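PDB 4LG3: uncharacterized protein from Desulfovibrio piger, which is of unknown function and belongs to the DUF4875 family of the CamS-like clan, with a mixed beta sheet and flanking helices in a single chain. Local coordinates for residues R24-V29 / K103-S108; R45-T50 / G122-E127; L80-G85 / Q126-Q131. All blocks are in the same frame, centred on the assembly; numbering follows the deposited sequence.

Interaction 1. Residues R24-V29 / K103-S108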
ATOM      1  N   ARG A  24      20.180   4.573  15.241  1.00 56.30           N
ATOM      2  CA  ARG A  24      19.473   3.622  14.397  1.00 53.83           C
ATOM      3  C   ARG A  24      18.325   4.334  13.701  1.00 53.91           C
ATOM      4  O   ARG A  24      17.198   4.369  14.205  1.00 54.25           O
ATOM      5  CB  ARG A  24      18.998   2.431  15.244  1.00 53.64           C
ATOM      6  CG  ARG A  24      18.505   1.273  14.423  1.00 55.39           C
ATOM      7  CD  ARG A  24      18.629  -0.035  15.149  1.00 52.89           C
ATOM      8  NE  ARG A  24      18.280  -1.115  14.228  1.00 59.00           N
ATOM      9  CZ  ARG A  24      19.166  -1.818  13.534  1.00 67.79           C
ATOM     10  NH1 ARG A  24      20.467  -1.614  13.703  1.00 53.58           N
ATOM     11  NH2 ARG A  24      18.760  -2.741  12.676  1.00 52.40           N
ATOM     12  N   LEU A  25      18.642   4.927  12.556  1.00 47.50           N
ATOM     13  CA  LEU A  25      17.709   5.665  11.725  1.00 46.54           C
ATOM     14  C   LEU A  25      16.737   4.722  11.019  1.00 49.52           C
ATOM     15  O   LEU A  25      17.156   3.794  10.320  1.00 50.36           O
ATOM     16  CB  LEU A  25      18.464   6.535  10.682  1.00 46.93           C
ATOM     17  CG  LEU A  25      17.603   7.241   9.583  1.00 50.20           C
ATOM     18  CD1 LEU A  25      16.953   8.491  10.103  1.00 49.91           C
ATOM     19  CD2 LEU A  25      18.453   7.598   8.379  1.00 52.94           C
ATOM     20  N   ARG A  26      15.443   4.990  11.196  1.00 43.71           N
ATOM     21  CA  ARG A  26      14.355   4.302  10.524  1.00 41.13           C
ATOM     22  C   ARG A  26      13.802   5.214   9.410  1.00 42.06           C
ATOM     23  O   ARG A  26      13.678   6.423   9.607  1.00 40.44           O
ATOM     24  CB  ARG A  26      13.270   3.919  11.520  1.00 37.29           C
ATOM     25  CG  ARG A  26      12.136   3.130  10.907  1.00 40.30           C
ATOM     26  CD  ARG A  26      11.151   2.677  11.958  1.00 38.93           C
ATOM     27  NE  ARG A  26      10.044   1.960  11.331  1.00 43.17           N
ATOM     28  CZ  ARG A  26       9.263   1.085  11.945  1.00 52.40           C
ATOM     29  NH1 ARG A  26       9.429   0.824  13.234  1.00 53.37           N
ATOM     30  NH2 ARG A  26       8.308   0.459  11.273  1.00 42.66           N
ATOM     31  N   TYR A  27      13.505   4.651   8.237  1.00 37.41           N
ATOM     32  CA  TYR A  27      12.941   5.454   7.164  1.00 36.41           C
ATOM     33  C   TYR A  27      11.658   4.810   6.739  1.00 40.40           C
ATOM     34  O   TYR A  27      11.651   3.646   6.340  1.00 39.70           O
ATOM     35  CB  TYR A  27      13.927   5.618   6.023  1.00 39.35           C
ATOM     36  CG  TYR A  27      13.681   6.848   5.178  1.00 44.47           C
ATOM     37  CD1 TYR A  27      14.009   8.119   5.645  1.00 48.43           C
ATOM     38  CD2 TYR A  27      13.191   6.740   3.887  1.00 45.04           C
ATOM     39  CE1 TYR A  27      13.807   9.255   4.856  1.00 49.68           C
ATOM     40  CE2 TYR A  27      12.993   7.862   3.090  1.00 46.87           C
ATOM     41  CZ  TYR A  27      13.316   9.119   3.572  1.00 54.72           C
ATOM     42  OH  TYR A  27      13.149  10.220   2.759  1.00 53.98           O
ATOM     43  N   ASN A  28      10.541   5.528   6.909  1.00 38.95           N
ATOM     44  CA  ASN A  28       9.208   4.998   6.574  1.00 38.17           C
ATOM     45  C   ASN A  28       8.748   5.604   5.283  1.00 40.36           C
ATOM     46  O   ASN A  28       8.815   6.828   5.102  1.00 40.22           O
ATOM     47  CB  ASN A  28       8.201   5.233   7.693  1.00 38.80           C
ATOM     48  CG  ASN A  28       8.663   4.702   9.023  1.00 51.12           C
ATOM     49  OD1 ASN A  28       8.957   3.524   9.169  1.00 41.92           O
ATOM     50  ND2 ASN A  28       8.766   5.574  10.011  1.00 52.52           N
ATOM     51  N   VAL A  29       8.329   4.732   4.346  1.00 35.04           N
ATOM     52  CA  VAL A  29       7.920   5.174   3.014  1.00 31.83           C
ATOM     53  C   VAL A  29       6.609   4.529   2.592  1.00 36.63           C
ATOM     54  O   VAL A  29       6.417   3.321   2.753  1.00 34.67           O
ATOM     55  CB  VAL A  29       9.051   4.880   1.950  1.00 31.45           C
ATOM     56  CG1 VAL A  29       8.686   5.463   0.587  1.00 28.93           C
ATOM     57  CG2 VAL A  29      10.410   5.412   2.401  1.00 30.59           C
ATOM     58  N   LYS A 103      19.415  -6.767  12.797  1.00 55.71           N
ATOM     59  CA  LYS A 103      19.133  -6.397  14.189  1.00 55.23           C
ATOM     60  C   LYS A 103      17.756  -5.720  14.366  1.00 57.29           C
ATOM     61  O   LYS A 103      17.497  -5.100  15.390  1.00 58.32           O
ATOM     62  CB  LYS A 103      20.246  -5.486  14.732  1.00 57.18           C
ATOM     63  CG  LYS A 103      21.571  -6.204  14.941  1.00 60.78           C
ATOM     64  CD  LYS A 103      22.724  -5.229  15.179  1.00 62.95           C
ATOM     65  CE  LYS A 103      24.062  -5.924  15.047  1.00 69.82           C
ATOM     66  NZ  LYS A 103      25.208  -5.052  15.431  1.00 76.23           N
ATOM     67  N   GLY A 104      16.893  -5.885  13.385  1.00 52.20           N
ATOM     68  CA  GLY A 104      15.530  -5.374  13.391  1.00 50.93           C
ATOM     69  C   GLY A 104      15.342  -3.881  13.562  1.00 53.89           C
ATOM     70  O   GLY A 104      16.168  -3.082  13.133  1.00 51.90           O
ATOM     71  N   VAL A 105      14.238  -3.505  14.208  1.00 52.29           N
ATOM     72  CA  VAL A 105      13.913  -2.115  14.499  1.00 51.16           C
ATOM     73  C   VAL A 105      14.718  -1.627  15.737  1.00 57.50           C
ATOM     74  O   VAL A 105      15.305  -0.538  15.694  1.00 58.45           O
ATOM     75  CB  VAL A 105      12.385  -1.936  14.691  1.00 53.04           C
ATOM     76  CG1 VAL A 105      12.051  -0.547  15.214  1.00 51.75           C
ATOM     77  CG2 VAL A 105      11.632  -2.205  13.390  1.00 51.43           C
ATOM     78  N   SER A 106      14.764  -2.437  16.812  1.00 54.19           N
ATOM     79  CA  SER A 106      15.421  -2.076  18.076  1.00 55.76           C
ATOM     80  C   SER A 106      16.953  -1.997  18.033  1.00 63.35           C
ATOM     81  O   SER A 106      17.540  -1.225  18.801  1.00 64.53           O
ATOM     82  CB  SER A 106      15.041  -3.066  19.167  1.00 59.20           C
ATOM     83  OG  SER A 106      15.606  -4.343  18.925  1.00 65.51           O
ATOM     84  N   GLY A 107      17.587  -2.833  17.210  1.00 59.53           N
ATOM     85  CA  GLY A 107      19.041  -2.911  17.175  1.00 61.38           C
ATOM     86  C   GLY A 107      19.562  -4.088  17.989  1.00 69.18           C
ATOM     87  O   GLY A 107      20.773  -4.348  18.024  1.00 70.84           O
ATOM     88  N   SER A 108      18.641  -4.805  18.662  1.00 66.32           N
ATOM     89  CA  SER A 108      18.935  -6.001  19.454  1.00 68.85           C
ATOM     90  C   SER A 108      17.955  -7.140  19.090  1.00 73.37           C
ATOM     91  O   SER A 108      17.901  -8.163  19.781  1.00 75.03           O
ATOM     92  CB  SER A 108      18.918  -5.710  20.955  1.00 73.30           C
ATOM     93  OG  SER A 108      17.621  -5.323  21.379  1.00 80.60           O
TER
HETATM   94  O   HOH W   1      15.148   1.826  14.360  1.00 57.66           O

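Interaction 2. Residues R45-T50 / G122-E127. With SO4 (sulfate ion), chain E.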
ATOM      1  N   ARG A  45      -1.432   3.658 -11.388  1.00 43.05           N
ATOM      2  CA  ARG A  45      -1.805   2.496 -12.192  1.00 43.83           C
ATOM      3  C   ARG A  45      -3.334   2.305 -12.171  1.00 49.51           C
ATOM      4  O   ARG A  45      -3.935   2.170 -11.106  1.00 48.78           O
ATOM      5  CB  ARG A  45      -1.073   1.240 -11.702  1.00 40.69           C
ATOM      6  CG  ARG A  45      -1.317   0.064 -12.613  1.00 51.37           C
ATOM      7  CD  ARG A  45      -0.160  -0.857 -12.604  1.00 53.74           C
ATOM      8  NE  ARG A  45      -0.409  -2.014 -13.451  1.00 57.41           N
ATOM      9  CZ  ARG A  45       0.437  -3.028 -13.568  1.00 69.63           C
ATOM     10  NH1 ARG A  45       1.590  -3.021 -12.903  1.00 53.60           N
ATOM     11  NH2 ARG A  45       0.134  -4.066 -14.338  1.00 57.99           N
ATOM     12  N   ARG A  46      -3.941   2.354 -13.366  1.00 48.30           N
ATOM     13  CA  ARG A  46      -5.379   2.312 -13.602  1.00 49.24           C
ATOM     14  C   ARG A  46      -6.020   1.010 -13.113  1.00 52.29           C
ATOM     15  O   ARG A  46      -7.120   1.053 -12.582  1.00 51.85           O
ATOM     16  CB  ARG A  46      -5.678   2.550 -15.092  1.00 51.05           C
ATOM     17  CG  ARG A  46      -5.306   3.954 -15.563  1.00 60.09           C
ATOM     18  CD  ARG A  46      -5.915   4.289 -16.901  1.00 71.35           C
ATOM     19  NE  ARG A  46      -4.903   4.363 -17.951  1.00 93.01           N
ATOM     20  CZ  ARG A  46      -4.648   5.449 -18.684  1.00113.88           C
ATOM     21  NH1 ARG A  46      -5.322   6.577 -18.477  1.00101.63           N
ATOM     22  NH2 ARG A  46      -3.712   5.419 -19.620  1.00100.54           N
ATOM     23  N   ASP A  47      -5.341  -0.133 -13.302  1.00 48.26           N
ATOM     24  CA  ASP A  47      -5.834  -1.451 -12.909  1.00 47.01           C
ATOM     25  C   ASP A  47      -4.658  -2.353 -12.536  1.00 46.57           C
ATOM     26  O   ASP A  47      -3.804  -2.596 -13.368  1.00 46.68           O
ATOM     27  CB  ASP A  47      -6.669  -2.064 -14.062  1.00 50.97           C
ATOM     28  CG  ASP A  47      -7.576  -3.238 -13.695  1.00 59.58           C
ATOM     29  OD1 ASP A  47      -7.067  -4.233 -13.137  1.00 59.55           O
ATOM     30  OD2 ASP A  47      -8.789  -3.184 -14.028  1.00 65.47           O
ATOM     31  N   SER A  48      -4.609  -2.835 -11.297  1.00 41.66           N
ATOM     32  CA  SER A  48      -3.545  -3.738 -10.830  1.00 40.91           C
ATOM     33  C   SER A  48      -4.092  -5.174 -10.521  1.00 45.62           C
ATOM     34  O   SER A  48      -3.383  -5.991  -9.917  1.00 44.12           O
ATOM     35  CB  SER A  48      -2.832  -3.154  -9.603  1.00 42.12           C
ATOM     36  OG  SER A  48      -3.709  -2.711  -8.581  1.00 45.14           O
ATOM     37  N   SER A  49      -5.301  -5.511 -11.008  1.00 43.74           N
ATOM     38  CA  SER A  49      -5.903  -6.822 -10.700  1.00 45.21           C
ATOM     39  C   SER A  49      -5.153  -8.011 -11.332  1.00 51.35           C
ATOM     40  O   SER A  49      -5.338  -9.156 -10.883  1.00 51.25           O
ATOM     41  CB  SER A  49      -7.374  -6.862 -11.085  1.00 45.50           C
ATOM     42  OG  SER A  49      -7.521  -6.536 -12.454  1.00 48.45           O
ATOM     43  N   THR A  50      -4.269  -7.732 -12.312  1.00 48.44           N
ATOM     44  CA  THR A  50      -3.450  -8.756 -12.983  1.00 50.01           C
ATOM     45  C   THR A  50      -2.037  -8.822 -12.391  1.00 52.19           C
ATOM     46  O   THR A  50      -1.245  -9.648 -12.823  1.00 54.41           O
ATOM     47  CB  THR A  50      -3.389  -8.517 -14.481  1.00 63.95           C
ATOM     48  OG1 THR A  50      -2.842  -7.213 -14.716  1.00 72.80           O
ATOM     49  CG2 THR A  50      -4.739  -8.684 -15.141  1.00 61.19           C
ATOM     50  N   GLY A 122      -3.792  -7.179  -7.076  1.00 48.32           N
ATOM     51  CA  GLY A 122      -4.080  -5.749  -7.002  1.00 46.33           C
ATOM     52  C   GLY A 122      -5.560  -5.506  -7.251  1.00 49.51           C
ATOM     53  O   GLY A 122      -6.347  -6.454  -7.268  1.00 52.07           O
ATOM     54  N   LEU A 123      -5.969  -4.259  -7.486  1.00 44.33           N
ATOM     55  CA  LEU A 123      -7.403  -3.968  -7.638  1.00 44.07           C
ATOM     56  C   LEU A 123      -7.795  -3.559  -9.052  1.00 50.37           C
ATOM     57  O   LEU A 123      -6.975  -3.046  -9.814  1.00 50.13           O
ATOM     58  CB  LEU A 123      -7.844  -2.861  -6.636  1.00 42.70           C
ATOM     59  CG  LEU A 123      -7.401  -2.977  -5.137  1.00 45.08           C
ATOM     60  CD1 LEU A 123      -8.064  -1.918  -4.300  1.00 45.06           C
ATOM     61  CD2 LEU A 123      -7.725  -4.355  -4.529  1.00 44.01           C
ATOM     62  N   THR A 124      -9.069  -3.786  -9.400  1.00 49.42           N
ATOM     63  CA  THR A 124      -9.620  -3.418 -10.710  1.00 50.74           C
ATOM     64  C   THR A 124      -9.860  -1.913 -10.735  1.00 54.66           C
ATOM     65  O   THR A 124      -9.973  -1.288  -9.677  1.00 55.01           O
ATOM     66  CB  THR A 124     -10.931  -4.185 -11.013  1.00 54.99           C
ATOM     67  OG1 THR A 124     -11.946  -3.779 -10.100  1.00 55.34           O
ATOM     68  CG2 THR A 124     -10.777  -5.682 -10.951  1.00 49.68           C
ATOM     69  N   ALA A 125     -10.000  -1.338 -11.925  1.00 51.54           N
ATOM     70  CA  ALA A 125     -10.312   0.091 -12.075  1.00 51.06           C
ATOM     71  C   ALA A 125     -11.592   0.440 -11.307  1.00 55.28           C
ATOM     72  O   ALA A 125     -11.656   1.492 -10.674  1.00 52.97           O
ATOM     73  CB  ALA A 125     -10.468   0.441 -13.545  1.00 53.07           C
ATOM     74  N   GLN A 126     -12.596  -0.472 -11.340  1.00 54.43           N
ATOM     75  CA  GLN A 126     -13.872  -0.277 -10.643  1.00 54.88           C
ATOM     76  C   GLN A 126     -13.685  -0.281  -9.122  1.00 55.64           C
ATOM     77  O   GLN A 126     -14.255   0.566  -8.438  1.00 54.16           O
ATOM     78  CB  GLN A 126     -14.889  -1.326 -11.057  1.00 57.91           C
ATOM     79  CG  GLN A 126     -16.303  -0.861 -10.794  1.00 65.57           C
ATOM     80  CD  GLN A 126     -17.284  -1.975 -10.877  1.00 81.89           C
ATOM     81  OE1 GLN A 126     -17.241  -2.931 -10.098  1.00 79.83           O
ATOM     82  NE2 GLN A 126     -18.224  -1.839 -11.784  1.00 78.65           N
ATOM     83  N   GLU A 127     -12.862  -1.215  -8.609  1.00 51.04           N
ATOM     84  CA  GLU A 127     -12.546  -1.317  -7.177  1.00 47.63           C
ATOM     85  C   GLU A 127     -11.832  -0.044  -6.694  1.00 48.39           C
ATOM     86  O   GLU A 127     -12.144   0.473  -5.622  1.00 48.49           O
ATOM     87  CB  GLU A 127     -11.701  -2.560  -6.897  1.00 46.97           C
ATOM     88  CG  GLU A 127     -12.521  -3.844  -6.818  1.00 46.72           C
ATOM     89  CD  GLU A 127     -11.732  -5.144  -6.858  1.00 49.06           C
ATOM     90  OE1 GLU A 127     -10.576  -5.147  -7.338  1.00 53.01           O
ATOM     91  OE2 GLU A 127     -12.306  -6.183  -6.473  1.00 55.07           O
TER
HETATM   92  S   SO4 E 302      -2.303   4.400 -22.245  0.50 79.78           S
HETATM   93  O1  SO4 E 302      -1.089   4.383 -23.067  0.50 79.73           O
HETATM   94  O2  SO4 E 302      -2.897   5.748 -22.211  0.50 78.82           O
HETATM   95  O3  SO4 E 302      -3.287   3.467 -22.809  0.50 79.98           O
HETATM   96  O4  SO4 E 302      -1.924   3.980 -20.892  0.50 79.05           O

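Interaction 3. Residues L80-G85 / Q126-Q131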
ATOM      1  N   LEU A  80       2.886  -0.339   0.383  1.00 33.36           N
ATOM      2  CA  LEU A  80       2.350  -0.135  -0.944  1.00 32.49           C
ATOM      3  C   LEU A  80       0.845   0.069  -0.811  1.00 38.24           C
ATOM      4  O   LEU A  80       0.142  -0.820  -0.330  1.00 37.92           O
ATOM      5  CB  LEU A  80       2.696  -1.296  -1.889  1.00 32.40           C
ATOM      6  CG  LEU A  80       2.057  -1.309  -3.281  1.00 35.32           C
ATOM      7  CD1 LEU A  80       2.597  -0.175  -4.148  1.00 34.11           C
ATOM      8  CD2 LEU A  80       2.283  -2.651  -3.949  1.00 33.54           C
ATOM      9  N   ASP A  81       0.362   1.256  -1.225  1.00 36.36           N
ATOM     10  CA  ASP A  81      -1.070   1.575  -1.204  1.00 37.18           C
ATOM     11  C   ASP A  81      -1.719   1.295  -2.570  1.00 40.67           C
ATOM     12  O   ASP A  81      -1.035   1.306  -3.586  1.00 39.45           O
ATOM     13  CB  ASP A  81      -1.322   3.028  -0.771  1.00 37.79           C
ATOM     14  CG  ASP A  81      -0.948   3.312   0.666  1.00 38.50           C
ATOM     15  OD1 ASP A  81      -1.371   2.533   1.557  1.00 36.63           O
ATOM     16  OD2 ASP A  81      -0.287   4.346   0.912  1.00 44.46           O
ATOM     17  N   SER A  82      -3.037   1.047  -2.579  1.00 39.47           N
ATOM     18  CA  SER A  82      -3.827   0.742  -3.783  1.00 41.04           C
ATOM     19  C   SER A  82      -3.814   1.889  -4.788  1.00 46.63           C
ATOM     20  O   SER A  82      -3.945   1.654  -5.989  1.00 49.12           O
ATOM     21  CB  SER A  82      -5.264   0.396  -3.414  1.00 43.90           C
ATOM     22  OG  SER A  82      -5.884   1.453  -2.698  1.00 50.39           O
ATOM     23  N   GLN A  83      -3.652   3.117  -4.299  1.00 41.62           N
ATOM     24  CA  GLN A  83      -3.630   4.329  -5.101  1.00 41.85           C
ATOM     25  C   GLN A  83      -3.328   5.549  -4.221  1.00 43.42           C
ATOM     26  O   GLN A  83      -3.467   5.458  -2.999  1.00 41.63           O
ATOM     27  CB  GLN A  83      -5.003   4.512  -5.799  1.00 45.04           C
ATOM     28  CG  GLN A  83      -6.190   4.738  -4.855  1.00 49.88           C
ATOM     29  CD  GLN A  83      -7.486   4.872  -5.576  1.00 58.64           C
ATOM     30  OE1 GLN A  83      -7.580   5.339  -6.709  1.00 67.77           O
ATOM     31  NE2 GLN A  83      -8.515   4.441  -4.944  1.00 57.22           N
ATOM     32  N   PRO A  84      -2.965   6.722  -4.796  1.00 39.22           N
ATOM     33  CA  PRO A  84      -2.848   7.933  -3.949  1.00 38.17           C
ATOM     34  C   PRO A  84      -4.227   8.299  -3.375  1.00 44.01           C
ATOM     35  O   PRO A  84      -5.250   8.030  -3.989  1.00 44.94           O
ATOM     36  CB  PRO A  84      -2.364   9.014  -4.925  1.00 38.81           C
ATOM     37  CG  PRO A  84      -1.894   8.283  -6.123  1.00 43.03           C
ATOM     38  CD  PRO A  84      -2.724   7.045  -6.216  1.00 39.37           C
ATOM     39  N   GLY A  85      -4.256   8.901  -2.215  1.00 40.85           N
ATOM     40  CA  GLY A  85      -5.521   9.296  -1.620  1.00 41.87           C
ATOM     41  C   GLY A  85      -5.497   9.435  -0.115  1.00 43.94           C
ATOM     42  O   GLY A  85      -4.476   9.153   0.514  1.00 41.72           O
ATOM     43  N   GLN A 126     -12.596  -0.472 -11.340  1.00 54.43           N
ATOM     44  CA  GLN A 126     -13.872  -0.277 -10.643  1.00 54.88           C
ATOM     45  C   GLN A 126     -13.685  -0.281  -9.122  1.00 55.64           C
ATOM     46  O   GLN A 126     -14.255   0.566  -8.438  1.00 54.16           O
ATOM     47  CB  GLN A 126     -14.889  -1.326 -11.057  1.00 57.91           C
ATOM     48  CG  GLN A 126     -16.303  -0.861 -10.794  1.00 65.57           C
ATOM     49  CD  GLN A 126     -17.284  -1.975 -10.877  1.00 81.89           C
ATOM     50  OE1 GLN A 126     -17.241  -2.931 -10.098  1.00 79.83           O
ATOM     51  NE2 GLN A 126     -18.224  -1.839 -11.784  1.00 78.65           N
ATOM     52  N   GLU A 127     -12.862  -1.215  -8.609  1.00 51.04           N
ATOM     53  CA  GLU A 127     -12.546  -1.317  -7.177  1.00 47.63           C
ATOM     54  C   GLU A 127     -11.832  -0.044  -6.694  1.00 48.39           C
ATOM     55  O   GLU A 127     -12.144   0.473  -5.622  1.00 48.49           O
ATOM     56  CB  GLU A 127     -11.701  -2.560  -6.897  1.00 46.97           C
ATOM     57  CG  GLU A 127     -12.521  -3.844  -6.818  1.00 46.72           C
ATOM     58  CD  GLU A 127     -11.732  -5.144  -6.858  1.00 49.06           C
ATOM     59  OE1 GLU A 127     -10.576  -5.147  -7.338  1.00 53.01           O
ATOM     60  OE2 GLU A 127     -12.306  -6.183  -6.473  1.00 55.07           O
ATOM     61  N   LEU A 128     -10.931   0.478  -7.516  1.00 42.86           N
ATOM     62  CA  LEU A 128     -10.163   1.691  -7.245  1.00 41.23           C
ATOM     63  C   LEU A 128     -11.042   2.937  -7.269  1.00 46.23           C
ATOM     64  O   LEU A 128     -10.863   3.824  -6.432  1.00 46.01           O
ATOM     65  CB  LEU A 128      -9.009   1.819  -8.254  1.00 40.83           C
ATOM     66  CG  LEU A 128      -7.843   0.822  -8.093  1.00 42.97           C
ATOM     67  CD1 LEU A 128      -6.952   0.860  -9.302  1.00 43.20           C
ATOM     68  CD2 LEU A 128      -7.052   1.085  -6.833  1.00 41.03           C
ATOM     69  N   LYS A 129     -12.017   2.982  -8.184  1.00 45.67           N
ATOM     70  CA  LYS A 129     -12.990   4.066  -8.292  1.00 47.16           C
ATOM     71  C   LYS A 129     -13.897   4.058  -7.056  1.00 52.87           C
ATOM     72  O   LYS A 129     -14.185   5.132  -6.524  1.00 54.66           O
ATOM     73  CB  LYS A 129     -13.822   3.940  -9.599  1.00 51.77           C
ATOM     74  CG  LYS A 129     -14.847   5.060  -9.846  1.00 70.33           C
ATOM     75  CD  LYS A 129     -14.220   6.323 -10.451  1.00 88.78           C
ATOM     76  CE  LYS A 129     -14.817   7.602  -9.899  1.00104.10           C
ATOM     77  NZ  LYS A 129     -13.908   8.769 -10.097  1.00112.77           N
ATOM     78  N   ILE A 130     -14.319   2.865  -6.583  1.00 49.00           N
ATOM     79  CA  ILE A 130     -15.199   2.737  -5.413  1.00 50.57           C
ATOM     80  C   ILE A 130     -14.470   3.318  -4.186  1.00 55.32           C
ATOM     81  O   ILE A 130     -15.083   4.081  -3.415  1.00 55.84           O
ATOM     82  CB  ILE A 130     -15.685   1.264  -5.190  1.00 53.99           C
ATOM     83  CG1 ILE A 130     -16.653   0.817  -6.295  1.00 55.23           C
ATOM     84  CG2 ILE A 130     -16.346   1.079  -3.819  1.00 55.84           C
ATOM     85  CD1 ILE A 130     -16.958  -0.692  -6.316  1.00 56.78           C
ATOM     86  N   GLN A 131     -13.154   2.986  -4.039  1.00 50.30           N
ATOM     87  CA  GLN A 131     -12.250   3.460  -2.965  1.00 48.29           C
ATOM     88  C   GLN A 131     -12.118   4.968  -2.965  1.00 53.09           C
ATOM     89  O   GLN A 131     -12.151   5.589  -1.909  1.00 52.36           O
ATOM     90  CB  GLN A 131     -10.847   2.866  -3.125  1.00 46.38           C
ATOM     91  CG  GLN A 131     -10.768   1.410  -2.753  1.00 41.87           C
ATOM     92  CD  GLN A 131      -9.342   0.997  -2.606  1.00 47.11           C
ATOM     93  OE1 GLN A 131      -8.444   1.501  -3.290  1.00 40.12           O
ATOM     94  NE2 GLN A 131      -9.107   0.069  -1.711  1.00 40.00           N
TER

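Interaction 1. Residues R24-V29 / K103-S108
On the N-terminal side of the strand through R26-V29, an arginine reaches into the loop that joins antiparallel strands 92-98 and 113-118. R24 makes most of the contact. Its CG is anti to the backbone N (chi1 -168°) and the chain runs extended to NE, which carries the guanidinium into the turn of 103-108. The group meets backbone carbonyls with its edge: NH2 donates to G104 O at 2.7 Å, in the carbonyl plane and on a lone pair, with an N-H...O angle of 153°. NE adds two weak bonds, to G104 O at 3.1 Å and to V105 O at 3.4 Å, so G104 O receives a pair of N-H groups from one side chain. G107 CA lies over one face of the guanidinium, 3.4 Å above its plane and offset toward the rim. K103 CB approaches NH2 to 3.7 Å, while the rest of the lysine leads away. R24 NH1 forms a salt bridge with D101, which probably balances the arginine charge. Farther along, R26 also extends its chain, and its NH1 rests against both methyls of V105, with CG1 at 3.6 Å. R26 NE donates to N28 OD1, and its NH2 bonds S77 of strand 75-81, which fixes the rotation of this second guanidinium. A water lies within hydrogen-bonding distance of V105 O and, more distantly, R24 O. The loop itself is closed by the backbone bond from G107 N to K103 O and by an ST turn at S106. The guanidinium edge of R24 thus fastens the long connection of the 92-98/113-118 beta hairpin to segment 24-29, across strand 75-81.

Interaction 2. Residues R45-T50 / G122-E127
D47 OD1 is held by two donors from the same residue, S49: the hydroxyl OG at a very short 2.4 Å, on the syn lone pair, and the backbone N at 3.0 Å, on the anti lone pair. The second bond makes an Asx turn. With CG anti to the backbone N (chi1 -163°), the carboxylate also brings OD2 to the start of helix 125-137, where A125 N donates to it at 3.0 Å from above the carboxylate plane, 70° out of it. Loop 45-50 thus supplies an acceptor to the first turn of the helix. The helix has its own cap as well: T124 and E127 form a capping box, in which E127 N donates to T124 OG1 and T124 N to E127 OE1 in a nearly straight bond of 171°. R121 salt-bridges the same E127 oxygen. Next to the aspartate, S48 is tied to L123 in both directions. Its N donates to L123 O at 2.8 Å, and its OG, set between backbone N and carbonyl carbon, accepts from L123 N at 3.0 Å. S49 CB lies against T124 CG2 at 3.6 Å, and A125 CA makes a CA-H...O contact with R46 O. The chain of R46 bends at chi3 and turns outward, where NH2 donates to O4 of a sulfate, likely a crystallisation additive, at 2.6 Å. Donors from A125 N, S49 N and S49 OG, with the positive end of the helix dipole nearby, would favour the charged form of D47 and probably lower its pKa, while the bond to A125 fixes the loop against the helix.

Interaction 3. Residues L80-G85 / Q126-Q131
Q83 reaches straight out to helix 125-137, alongside the L128 and Q131 side chains that come the other way, so that the glutamine of the loop and these two run antiparallel, side by side. The amide planes of Q83 and Q131 are 26° apart. Q83 has its CG tucked over the backbone, between N and C (chi1 64°), and is extended beyond it, which delivers the amide tip-first to the helix backbone. There NE2 donates to L128 O at 2.8 Å, in the carbonyl plane, on a lone pair and close to the plane of its own amide. The same NE2 lies 3.4 Å from Q131 CB and makes a weak bond to Q131 OE1. S82, one residue before, meets the tip of Q131: its OG, likewise tucked over the backbone, donates to OE1 at 2.6 Å. Q131, with CG anti to the carbonyl carbon and its chain extended, brings its amide oxygen to the serine, which meets it obliquely on a lone pair (C=O...OG 125°). To one side of these polar links, the CD2 methyl of L128 packs against S82, 3.3 Å from its O and 3.9 Å from its CB, with Q83 CD at 4.0 Å. The polar ends have further partners: S82 OG accepts from T91 N, and Q131 NE2 donates to L169 O and T91 OG1. S82 and Q131 are both buried, and these bonds satisfy their polar groups. The Q131 amide is fixed in its flip, since its oxygen takes the hydroxyl proton while its nitrogen gives to two oxygens. The contact ties the loop after strand 75-81 to the helix by hydrogen bonds between uncharged groups, with one leucine methyl packed beside them; neutral polar atoms paired in this way need no counter-charge.

Overall arrangement
Interactions 2 and 3 adjoin, with centres 8 Å apart, and share Q126 and E127 of helix 125-137: loop 45-50 meets the start of this helix, while 80-85 meets its next turns. They touch directly, L128 CD1 lying 3.3 Å from R46 O and L123 CD1 3.7 Å from S82 CB. Interaction 1 sits on the opposite side of the chain's centre, about 29 Å from interaction 3 and 32 Å from interaction 2, centre to centre. The sheet joins it to interaction 3, because neighbouring parallel strands 26-36 and 75-81 carry one segment of each. The sulfate bound at R46 belongs to interaction 2 and also takes a bond from K38 N.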